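Local coordinates for protein citrate synthase (Pyrobaculum aerophilum, PDB 2IBP) that probably catalyses the condensation of oxaloacetate with acetyl-CoA and water to citrate and CoA in the tricarboxylic acid cycle, working as a homodimer, at residues A147-M158 with L233-I241. Residues are numbered along the deposited sequence; the frame is centred on the assembly and turned at random.
Sequences AYRIAEKLVAKM and LYSSVAAAI
Tyr234 and Leu154 meet because each turns its CG away from its own carbonyl carbon (chi1 -75° and -80°), which swings the phenol toward helix 141-169 and brings the leucine fork over one face of the ring. Leu154 CG stands 4.2 Å from the centroid of the Tyr234 ring, a CH-pi contact, and Leu154 CD2 comes to 3.5 Å from Tyr234 CD1. Ile150 CG2 approaches the other half of the ring obliquely, 3.4 Å from Tyr234 CE2. A tyrosine suits this place: its flat ring fits as a knob among Ile150, Lys153, Leu154 and Lys157, while its hydroxyl lies beside the lysine methylenes, with Lys153 CB 3.7 Å from Tyr234 OH, and hydrogen-bonds to Asp124. Beyond the hydroxyl the lysine amines find their own partners: Lys153 forms salt bridges with Asp124 and Asp126, and Lys157 one with Glu120 and a hydrogen bond to the carbonyl oxygen of Tyr90. Replacing Tyr234 with an alanine would remove the ring, and is likely to open a gap beside Leu154 and Ile150 and to cost Asp124 its hydroxyl partner.

Leu233 is the second knob, set among Ala147, Ile150, Ala151 and Leu154; the two small alanines make room for its branched end, and Leu233 CB packs 3.7 Å from Ile150 CG2. Farther along, Leu154 CD1 touches Val237 CG2, and the flexible Met158 chain bends so that its CE meets Val237 CG1 at 3.8 Å, tip to tip, with Ile241 CD1 just beyond.

The axes of segments 147-158 and 233-241 cross at -40° and come within 10.4 Å, splaying enough for the long Met158 to bridge toward Val237 and Ile241. On helix 233-244, Ala239 packs against Ala239 of the second subunit. The contact thus joins a subunit-interface helix to the long helix 141-169 by knobs-into-holes packing within the mainly helical citrate synthase fold.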
ATOM      1  N   ALA A 147       6.423  15.576  10.851  1.00  9.87           N
ATOM      2  CA  ALA A 147       5.306  14.789  10.314  1.00  9.54           C
ATOM      3  C   ALA A 147       4.176  15.711   9.827  1.00  9.43           C
ATOM      4  O   ALA A 147       3.598  15.500   8.768  1.00  9.77           O
ATOM      5  CB  ALA A 147       4.790  13.793  11.351  1.00 10.45           C
ATOM      6  N   TYR A 148       3.858  16.743  10.598  1.00  8.54           N
ATOM      7  CA  TYR A 148       2.781  17.657  10.194  1.00 11.85           C
ATOM      8  C   TYR A 148       3.197  18.497   8.995  1.00  9.51           C
ATOM      9  O   TYR A 148       2.382  18.777   8.098  1.00 10.50           O
ATOM     10  CB  TYR A 148       2.313  18.500  11.375  1.00 13.08           C
ATOM     11  CG  TYR A 148       1.363  17.728  12.263  1.00 13.49           C
ATOM     12  CD1 TYR A 148       1.829  16.786  13.174  1.00 19.52           C
ATOM     13  CD2 TYR A 148      -0.008  17.836  12.089  1.00 14.93           C
ATOM     14  CE1 TYR A 148       0.951  16.030  13.939  1.00 25.08           C
ATOM     15  CE2 TYR A 148      -0.899  17.101  12.853  1.00 15.92           C
ATOM     16  CZ  TYR A 148      -0.420  16.191  13.771  1.00 27.14           C
ATOM     17  OH  TYR A 148      -1.313  15.458  14.528  1.00 26.33           O
ATOM     18  N   ARG A 149       4.460  18.895   8.952  1.00  9.87           N
ATOM     19  CA  ARG A 149       4.989  19.629   7.805  1.00  7.90           C
ATOM     20  C   ARG A 149       4.822  18.759   6.544  1.00  9.57           C
ATOM     21  O   ARG A 149       4.386  19.227   5.496  1.00 11.75           O
ATOM     22  CB  ARG A 149       6.467  19.965   8.029  1.00 16.71           C
ATOM     23  CG  ARG A 149       7.032  21.127   7.217  1.00 31.85           C
ATOM     24  CD  ARG A 149       8.493  21.429   7.634  1.00 28.91           C
ATOM     25  NE  ARG A 149       8.633  21.542   9.087  1.00 40.61           N
ATOM     26  CZ  ARG A 149       9.787  21.476   9.751  1.00 40.13           C
ATOM     27  NH1 ARG A 149      10.934  21.280   9.107  1.00 28.64           N
ATOM     28  NH2 ARG A 149       9.791  21.569  11.075  1.00 44.10           N
ATOM     29  N   ILE A 150       5.198  17.486   6.658  1.00  9.51           N
ATOM     30  CA  ILE A 150       5.107  16.544   5.537  1.00  7.74           C
ATOM     31  C   ILE A 150       3.666  16.326   5.112  1.00  8.69           C
ATOM     32  O   ILE A 150       3.359  16.267   3.907  1.00  7.84           O
ATOM     33  CB  ILE A 150       5.802  15.210   5.872  1.00  9.64           C
ATOM     34  CG1 ILE A 150       7.301  15.467   6.082  1.00 12.31           C
ATOM     35  CG2 ILE A 150       5.559  14.171   4.760  1.00  8.41           C
ATOM     36  CD1 ILE A 150       8.044  14.388   6.870  1.00 12.46           C
ATOM     37  N   ALA A 151       2.788  16.175   6.094  1.00  8.01           N
ATOM     38  CA  ALA A 151       1.354  16.019   5.837  1.00  9.40           C
ATOM     39  C   ALA A 151       0.832  17.223   5.038  1.00  9.85           C
ATOM     40  O   ALA A 151       0.137  17.057   4.026  1.00  8.97           O
ATOM     41  CB  ALA A 151       0.579  15.838   7.132  1.00 11.40           C
ATOM     42  N   GLU A 152       1.212  18.434   5.443  1.00  8.05           N
ATOM     43  CA  GLU A 152       0.817  19.636   4.701  1.00  8.03           C
ATOM     44  C   GLU A 152       1.339  19.616   3.258  1.00  5.67           C
ATOM     45  O   GLU A 152       0.622  19.942   2.321  1.00  9.45           O
ATOM     46  CB  GLU A 152       1.329  20.897   5.412  1.00  9.05           C
ATOM     47  CG  GLU A 152       0.656  21.153   6.713  1.00 10.78           C
ATOM     48  CD  GLU A 152       1.092  22.450   7.365  1.00 14.42           C
ATOM     49  OE1 GLU A 152       1.958  23.165   6.801  1.00 16.35           O
ATOM     50  OE2 GLU A 152       0.519  22.769   8.422  1.00 13.95           O
ATOM     51  N   LYS A 153       2.571  19.167   3.076  1.00  5.91           N
ATOM     52  CA  LYS A 153       3.164  19.113   1.756  1.00  9.48           C
ATOM     53  C   LYS A 153       2.388  18.173   0.867  1.00  9.03           C
ATOM     54  O   LYS A 153       2.165  18.460  -0.302  1.00  8.66           O
ATOM     55  CB  LYS A 153       4.609  18.674   1.813  1.00 10.96           C
ATOM     56  CG  LYS A 153       5.535  19.717   2.363  1.00 12.24           C
ATOM     57  CD  LYS A 153       6.903  19.139   2.503  1.00 12.16           C
ATOM     58  CE  LYS A 153       7.875  20.098   3.098  1.00 20.29           C
ATOM     59  NZ  LYS A 153       9.165  19.372   3.296  1.00 17.52           N
ATOM     60  N   LEU A 154       2.021  17.013   1.402  1.00  7.86           N
ATOM     61  CA  LEU A 154       1.250  16.042   0.609  1.00  8.32           C
ATOM     62  C   LEU A 154      -0.112  16.609   0.154  1.00 10.37           C
ATOM     63  O   LEU A 154      -0.537  16.425  -0.989  1.00  8.58           O
ATOM     64  CB  LEU A 154       1.068  14.765   1.432  1.00  7.86           C
ATOM     65  CG  LEU A 154       2.312  13.872   1.389  1.00  8.59           C
ATOM     66  CD1 LEU A 154       2.442  12.958   2.591  1.00  9.06           C
ATOM     67  CD2 LEU A 154       2.384  13.065   0.087  1.00  9.24           C
ATOM     68  N   VAL A 155      -0.778  17.315   1.047  1.00  7.78           N
ATOM     69  CA  VAL A 155      -2.064  17.917   0.722  1.00  6.63           C
ATOM     70  C   VAL A 155      -1.846  19.020  -0.337  1.00  8.43           C
ATOM     71  O   VAL A 155      -2.600  19.143  -1.303  1.00  8.48           O
ATOM     72  CB  VAL A 155      -2.702  18.488   1.989  1.00  7.92           C
ATOM     73  CG1 VAL A 155      -3.976  19.287   1.646  1.00  8.66           C
ATOM     74  CG2 VAL A 155      -2.997  17.362   2.970  1.00  8.86           C
ATOM     75  N   ALA A 156      -0.790  19.803  -0.166  1.00  5.67           N
ATOM     76  CA  ALA A 156      -0.512  20.900  -1.093  1.00  8.05           C
ATOM     77  C   ALA A 156      -0.089  20.482  -2.483  1.00  7.89           C
ATOM     78  O   ALA A 156      -0.396  21.161  -3.460  1.00  9.15           O
ATOM     79  CB  ALA A 156       0.553  21.828  -0.490  1.00  6.38           C
ATOM     80  N   LYS A 157       0.640  19.371  -2.566  1.00  6.60           N
ATOM     81  CA  LYS A 157       1.245  18.945  -3.806  1.00  5.35           C
ATOM     82  C   LYS A 157       0.347  18.103  -4.689  1.00  4.21           C
ATOM     83  O   LYS A 157       0.570  18.048  -5.901  1.00  7.04           O
ATOM     84  CB  LYS A 157       2.534  18.180  -3.515  1.00  6.27           C
ATOM     85  CG  LYS A 157       3.594  19.056  -2.880  1.00  8.15           C
ATOM     86  CD  LYS A 157       4.765  18.265  -2.373  1.00  8.78           C
ATOM     87  CE  LYS A 157       5.723  19.190  -1.636  1.00 11.87           C
ATOM     88  NZ  LYS A 157       6.438  20.105  -2.545  1.00  9.56           N
ATOM     89  N   MET A 158      -0.631  17.423  -4.103  1.00  6.27           N
ATOM     90  CA  MET A 158      -1.430  16.494  -4.903  1.00  7.65           C
ATOM     91  C   MET A 158      -2.013  17.140  -6.170  1.00  6.81           C
ATOM     92  O   MET A 158      -1.891  16.580  -7.257  1.00  7.55           O
ATOM     93  CB  MET A 158      -2.497  15.815  -4.073  1.00 11.16           C
ATOM     94  CG  MET A 158      -2.986  14.526  -4.667  1.00 14.37           C
ATOM     95  SD  MET A 158      -1.713  13.239  -4.640  1.00 15.08           S
ATOM     96  CE  MET A 158      -1.470  13.003  -2.908  1.00 14.71           C
ATOM     97  N   LEU A 233       5.427   9.012   5.358  1.00  7.85           N
ATOM     98  CA  LEU A 233       4.124   9.526   4.952  1.00  7.20           C
ATOM     99  C   LEU A 233       3.889   9.519   3.463  1.00  6.35           C
ATOM    100  O   LEU A 233       2.762   9.265   3.009  1.00  8.81           O
ATOM    101  CB  LEU A 233       3.912  10.925   5.517  1.00  9.66           C
ATOM    102  CG  LEU A 233       3.576  10.943   7.001  1.00 17.01           C
ATOM    103  CD1 LEU A 233       3.931  12.293   7.649  1.00 14.64           C
ATOM    104  CD2 LEU A 233       2.119  10.586   7.209  1.00 19.36           C
ATOM    105  N   TYR A 234       4.919   9.833   2.682  1.00  8.42           N
ATOM    106  CA  TYR A 234       4.761   9.806   1.243  1.00  6.01           C
ATOM    107  C   TYR A 234       4.467   8.375   0.796  1.00  8.08           C
ATOM    108  O   TYR A 234       3.585   8.144  -0.018  1.00  9.19           O
ATOM    109  CB  TYR A 234       6.001  10.335   0.555  1.00  7.08           C
ATOM    110  CG  TYR A 234       6.178  11.840   0.604  1.00  8.01           C
ATOM    111  CD1 TYR A 234       5.802  12.624  -0.477  1.00  8.99           C
ATOM    112  CD2 TYR A 234       6.816  12.455   1.665  1.00 10.13           C
ATOM    113  CE1 TYR A 234       6.021  13.984  -0.499  1.00 11.45           C
ATOM    114  CE2 TYR A 234       7.011  13.839   1.672  1.00 10.98           C
ATOM    115  CZ  TYR A 234       6.625  14.589   0.578  1.00 12.41           C
ATOM    116  OH  TYR A 234       6.831  15.964   0.527  1.00 13.78           O
ATOM    117  N   SER A 235       5.239   7.421   1.287  1.00  8.98           N
ATOM    118  CA  SER A 235       5.021   6.024   0.912  1.00  7.98           C
ATOM    119  C   SER A 235       3.630   5.537   1.329  1.00  5.82           C
ATOM    120  O   SER A 235       2.959   4.802   0.594  1.00  7.76           O
ATOM    121  CB  SER A 235       6.116   5.149   1.518  1.00  9.04           C
ATOM    122  OG  SER A 235       7.344   5.499   0.904  1.00  9.88           O
ATOM    123  N   SER A 236       3.167   5.983   2.493  1.00  6.81           N
ATOM    124  CA  SER A 236       1.830   5.615   2.959  1.00  7.53           C
ATOM    125  C   SER A 236       0.751   6.164   2.004  1.00  9.50           C
ATOM    126  O   SER A 236      -0.222   5.479   1.665  1.00  8.23           O
ATOM    127  CB  SER A 236       1.618   6.114   4.373  1.00  8.44           C
ATOM    128  OG  SER A 236       2.541   5.481   5.260  1.00  9.41           O
ATOM    129  N   VAL A 237       0.945   7.395   1.554  1.00  7.07           N
ATOM    130  CA  VAL A 237       0.013   7.995   0.612  1.00  7.07           C
ATOM    131  C   VAL A 237       0.087   7.295  -0.749  1.00  6.96           C
ATOM    132  O   VAL A 237      -0.955   7.017  -1.358  1.00  7.61           O
ATOM    133  CB  VAL A 237       0.193   9.521   0.505  1.00  6.82           C
ATOM    134  CG1 VAL A 237      -0.608  10.080  -0.681  1.00  8.82           C
ATOM    135  CG2 VAL A 237      -0.247  10.165   1.797  1.00  8.19           C
ATOM    136  N   ALA A 238       1.291   6.941  -1.190  1.00  7.41           N
ATOM    137  CA  ALA A 238       1.445   6.226  -2.458  1.00  8.25           C
ATOM    138  C   ALA A 238       0.656   4.907  -2.392  1.00  7.23           C
ATOM    139  O   ALA A 238      -0.044   4.552  -3.343  1.00  6.73           O
ATOM    140  CB  ALA A 238       2.916   5.973  -2.767  1.00  8.07           C
ATOM    141  N   ALA A 239       0.725   4.215  -1.250  1.00  5.46           N
ATOM    142  CA  ALA A 239      -0.023   2.973  -1.046  1.00  8.32           C
ATOM    143  C   ALA A 239      -1.532   3.217  -1.046  1.00  8.36           C
ATOM    144  O   ALA A 239      -2.277   2.447  -1.608  1.00  6.55           O
ATOM    145  CB  ALA A 239       0.404   2.274   0.251  1.00  7.81           C
ATOM    146  N   ALA A 240      -1.979   4.287  -0.390  1.00  5.80           N
ATOM    147  CA  ALA A 240      -3.395   4.651  -0.396  1.00  5.59           C
ATOM    148  C   ALA A 240      -3.892   4.850  -1.835  1.00  5.03           C
ATOM    149  O   ALA A 240      -4.962   4.366  -2.209  1.00  6.49           O
ATOM    150  CB  ALA A 240      -3.603   5.917   0.401  1.00  5.72           C
ATOM    151  N   ILE A 241      -3.087   5.542  -2.639  1.00  5.95           N
ATOM    152  CA  ILE A 241      -3.383   5.769  -4.065  1.00  4.46           C
ATOM    153  C   ILE A 241      -3.456   4.451  -4.819  1.00  5.39           C
ATOM    154  O   ILE A 241      -4.328   4.256  -5.655  1.00  7.97           O
ATOM    155  CB  ILE A 241      -2.350   6.717  -4.674  1.00  7.29           C
ATOM    156  CG1 ILE A 241      -2.506   8.105  -4.043  1.00  7.18           C
ATOM    157  CG2 ILE A 241      -2.479   6.793  -6.199  1.00  8.48           C
ATOM    158  CD1 ILE A 241      -1.352   9.058  -4.344  1.00  9.15           C
TER